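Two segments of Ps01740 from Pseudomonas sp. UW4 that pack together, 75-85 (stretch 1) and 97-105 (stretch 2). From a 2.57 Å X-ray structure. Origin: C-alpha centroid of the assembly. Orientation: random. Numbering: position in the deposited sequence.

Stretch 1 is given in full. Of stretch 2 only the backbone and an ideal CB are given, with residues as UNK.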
# COMPACT_ATOMS: atom_id res chain seq x y z
N THR A 75 -3.60 22.50 5.52
CA THR A 75 -2.43 21.80 6.03
C THR A 75 -2.02 20.67 5.09
O THR A 75 -0.84 20.51 4.77
CB THR A 75 -2.69 21.23 7.44
OG1 THR A 75 -2.91 22.30 8.36
CG2 THR A 75 -1.50 20.41 7.91
N ARG A 76 -3.01 19.89 4.65
CA ARG A 76 -2.76 18.77 3.75
C ARG A 76 -2.19 19.24 2.41
O ARG A 76 -1.19 18.69 1.93
CB ARG A 76 -4.05 17.99 3.50
CG ARG A 76 -3.87 16.74 2.65
CD ARG A 76 -5.21 16.24 2.14
NE ARG A 76 -6.26 16.39 3.13
CZ ARG A 76 -6.53 15.51 4.08
NH1 ARG A 76 -7.52 15.74 4.94
NH2 ARG A 76 -5.82 14.39 4.17
N HIS A 77 -2.82 20.25 1.83
CA HIS A 77 -2.39 20.81 0.55
C HIS A 77 -0.95 21.31 0.62
O HIS A 77 -0.19 21.15 -0.34
CB HIS A 77 -3.32 21.95 0.13
CG HIS A 77 -2.86 22.68 -1.10
ND1 HIS A 77 -3.08 22.20 -2.37
CD2 HIS A 77 -2.20 23.85 -1.24
CE1 HIS A 77 -2.57 23.04 -3.25
NE2 HIS A 77 -2.03 24.06 -2.59
N ALA A 78 -0.59 21.91 1.75
CA ALA A 78 0.76 22.41 1.96
C ALA A 78 1.76 21.26 1.95
O ALA A 78 2.88 21.40 1.45
CB ALA A 78 0.85 23.19 3.26
N ILE A 79 1.36 20.13 2.51
CA ILE A 79 2.20 18.94 2.52
C ILE A 79 2.32 18.37 1.11
O ILE A 79 3.41 18.01 0.67
CB ILE A 79 1.64 17.86 3.47
CG1 ILE A 79 1.55 18.40 4.90
CG2 ILE A 79 2.51 16.61 3.43
CD1 ILE A 79 0.96 17.42 5.89
N LEU A 80 1.19 18.28 0.41
CA LEU A 80 1.16 17.79 -0.96
C LEU A 80 2.08 18.58 -1.88
O LEU A 80 2.89 18.01 -2.61
CB LEU A 80 -0.27 17.83 -1.51
CG LEU A 80 -1.24 16.74 -1.07
CD1 LEU A 80 -2.66 17.09 -1.49
CD2 LEU A 80 -0.83 15.40 -1.65
N ARG A 81 1.94 19.91 -1.83
CA ARG A 81 2.71 20.81 -2.69
C ARG A 81 4.21 20.71 -2.45
O ARG A 81 4.99 20.60 -3.39
CB ARG A 81 2.25 22.25 -2.48
CG ARG A 81 1.50 22.83 -3.66
CD ARG A 81 2.43 23.00 -4.85
NE ARG A 81 1.69 23.18 -6.09
CZ ARG A 81 1.59 22.25 -7.04
NH1 ARG A 81 2.18 21.07 -6.88
NH2 ARG A 81 0.89 22.49 -8.14
N ALA A 82 4.60 20.77 -1.18
CA ALA A 82 6.01 20.78 -0.80
C ALA A 82 6.73 19.51 -1.22
O ALA A 82 7.83 19.55 -1.77
CB ALA A 82 6.15 21.00 0.69
N ILE A 83 6.10 18.36 -0.96
CA ILE A 83 6.67 17.07 -1.33
C ILE A 83 6.84 16.96 -2.85
O ILE A 83 7.88 16.50 -3.33
CB ILE A 83 5.78 15.91 -0.84
CG1 ILE A 83 5.81 15.84 0.69
CG2 ILE A 83 6.25 14.58 -1.43
CD1 ILE A 83 4.93 14.75 1.26
N THR A 84 5.83 17.40 -3.59
CA THR A 84 5.87 17.36 -5.05
C THR A 84 6.98 18.23 -5.62
O THR A 84 7.74 17.80 -6.49
CB THR A 84 4.52 17.81 -5.65
OG1 THR A 84 3.45 17.05 -5.07
CG2 THR A 84 4.52 17.61 -7.16
N ASP A 85 7.08 19.46 -5.12
CA ASP A 85 8.12 20.40 -5.55
C ASP A 85 9.51 19.86 -5.26
O ASP A 85 10.42 19.98 -6.08
CB ASP A 85 7.94 21.76 -4.87
CG ASP A 85 6.81 22.57 -5.49
OD1 ASP A 85 6.51 22.36 -6.68
OD2 ASP A 85 6.24 23.42 -4.78
N UNK A 97 4.38 12.90 -14.32
CA UNK A 97 4.82 11.55 -13.99
C UNK A 97 5.11 11.42 -12.50
O UNK A 97 5.83 10.52 -12.07
CB UNK A 97 6.06 11.18 -14.80
N UNK A 98 4.54 12.34 -11.72
CA UNK A 98 4.70 12.32 -10.27
C UNK A 98 3.35 12.45 -9.58
O UNK A 98 2.60 13.39 -9.84
CB UNK A 98 5.64 13.44 -9.82
N UNK A 99 3.03 11.50 -8.71
CA UNK A 99 1.76 11.51 -7.99
C UNK A 99 1.97 11.45 -6.48
O UNK A 99 2.64 10.56 -5.98
CB UNK A 99 0.89 10.34 -8.44
N UNK A 100 1.39 12.41 -5.77
CA UNK A 100 1.50 12.46 -4.32
C UNK A 100 0.11 12.44 -3.68
O UNK A 100 -0.78 13.18 -4.09
CB UNK A 100 2.27 13.71 -3.88
N UNK A 101 -0.06 11.59 -2.67
CA UNK A 101 -1.34 11.47 -1.98
C UNK A 101 -1.16 11.45 -0.46
O UNK A 101 -0.35 10.68 0.07
CB UNK A 101 -2.07 10.20 -2.44
N UNK A 102 -1.91 12.30 0.23
CA UNK A 102 -1.87 12.35 1.69
C UNK A 102 -3.25 12.09 2.26
O UNK A 102 -4.12 12.97 2.26
CB UNK A 102 -1.34 13.70 2.18
N UNK A 103 -3.47 10.87 2.76
CA UNK A 103 -4.78 10.47 3.26
C UNK A 103 -4.87 10.56 4.78
O UNK A 103 -3.88 10.42 5.49
CB UNK A 103 -5.10 9.04 2.81
N UNK A 104 -6.09 10.80 5.27
CA UNK A 104 -6.33 10.88 6.71
C UNK A 104 -6.56 9.50 7.31
O UNK A 104 -7.32 8.69 6.78
CB UNK A 104 -7.53 11.78 7.00
N UNK A 105 -5.88 9.24 8.42
CA UNK A 105 -6.10 8.02 9.19
C UNK A 105 -6.57 8.38 10.59
O UNK A 105 -5.89 9.13 11.30
CB UNK A 105 -4.83 7.17 9.25

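The helix 75-85 and the strand 98-105 run nearly antiparallel: their N-to-C directions are 152° apart and the axes approach to 8.4 Å. Alternate strand positions read the helix, T84 facing 98, L80 and I83 facing 100, and R76, I79 and L80 facing 102.

Position 97 has nothing of stretch 1 within 5.5 Å of its ideal CB, so this contact sets no preference. It is A97.

At 98 the CA-to-CB bond points toward the helix, and the ideal CB lies 5.1 Å from T84 CG2. With phi/psi of -131/125, there is room beyond CB for a medium apolar or beta-branched side chain. The residue is V98, rotamer t, whose CG1 comes 4.4 Å from T84 CG2, a loose contact.

Position 99 points away and meets no helix atom, so the choice is open here; it is V99.

Position 100 is the nearest register point, its CA 6.3 Å from the CA of L80. Its CB points toward the helix, 3.7 Å from T84 OG1, 4.2 Å from L80 CD2 and 4.8 Å from I83 CG2. The two aliphatic neighbours favour a compact apolar group, valine or perhaps alanine. The T84 hydroxyl spends its proton on the backbone, OG1 to L80 O at 2.7 Å, so it is no donor to this position; it could still accept, which keeps threonine conceivable. V100, rotamer t, sends CG1 to 3.7 Å from L80 CD2 and 4.0 Å from I83 CG2, while its CG2 sits 3.3 Å from T84 OG1.

At 101 CB points away, with L80 CD2 5.4 Å off; stretch 1 barely constrains it. It is A101, whose CA is 4.0 Å from L80 CD2.

Position 102 again points toward the helix. Its CB is 4.0 Å from R76 CG, 4.2 Å from L80 CD2 and 5.0 Å from I79 CG2, an aliphatic surrounding that suits valine, isoleucine or a smaller apolar residue. V102, rotamer t, places CG2 3.7 Å from L80 CD2 and 4.0 Å from I79 CG2. Whatever the side chain, the carbonyl is used: R76 NH2 donates to V102 O at 2.9 Å, with an angle of 150°.

Position 103 points away and finds no helix atom within 5.5 Å of CB, leaving many residues possible; it is V103, rotamer m.

At 104 CB lies sideways, yet only 4.2 Å from R76 NH2. A nearby guanidinium calls for an acceptor, preferably a carboxylate: aspartate or glutamate, with asparagine a neutral alternative. D104 forms a salt bridge, R76 NH1 donating to D104 OD2 at 2.6 Å and 176°, supplemented by a weak bond from R76 NH2 to D104 OD1 at 3.0 Å. D104 OD2 and V102 O lie at the guanidinium edge, near its plane.

Position 105 is out of reach of stretch 1, which sets no preference here; it is I105.

Stretch 2 (97-105) AVVVAVVDI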
# COMPACT_ATOMS: atom_id res chain seq x y z
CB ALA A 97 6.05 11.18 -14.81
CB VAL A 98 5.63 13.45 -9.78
CG1 VAL A 98 5.60 13.54 -8.27
CG2 VAL A 98 7.05 13.23 -10.28
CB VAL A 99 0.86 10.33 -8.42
CG1 VAL A 99 -0.41 10.30 -7.58
CG2 VAL A 99 0.52 10.43 -9.90
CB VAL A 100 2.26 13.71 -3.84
CG1 VAL A 100 2.40 13.71 -2.32
CG2 VAL A 100 3.63 13.79 -4.50
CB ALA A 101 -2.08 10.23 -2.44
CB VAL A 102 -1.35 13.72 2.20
CG1 VAL A 102 -1.34 13.75 3.72
CG2 VAL A 102 0.04 14.00 1.64
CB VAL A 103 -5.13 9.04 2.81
CG1 VAL A 103 -5.26 8.97 1.30
CG2 VAL A 103 -4.09 8.06 3.31
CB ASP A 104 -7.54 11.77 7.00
CG ASP A 104 -7.20 13.25 6.95
OD1 ASP A 104 -6.01 13.59 7.10
OD2 ASP A 104 -8.13 14.07 6.78
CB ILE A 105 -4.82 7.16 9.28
CG1 ILE A 105 -4.30 6.82 7.89
CG2 ILE A 105 -5.08 5.90 10.09
CD1 ILE A 105 -5.26 5.99 7.06
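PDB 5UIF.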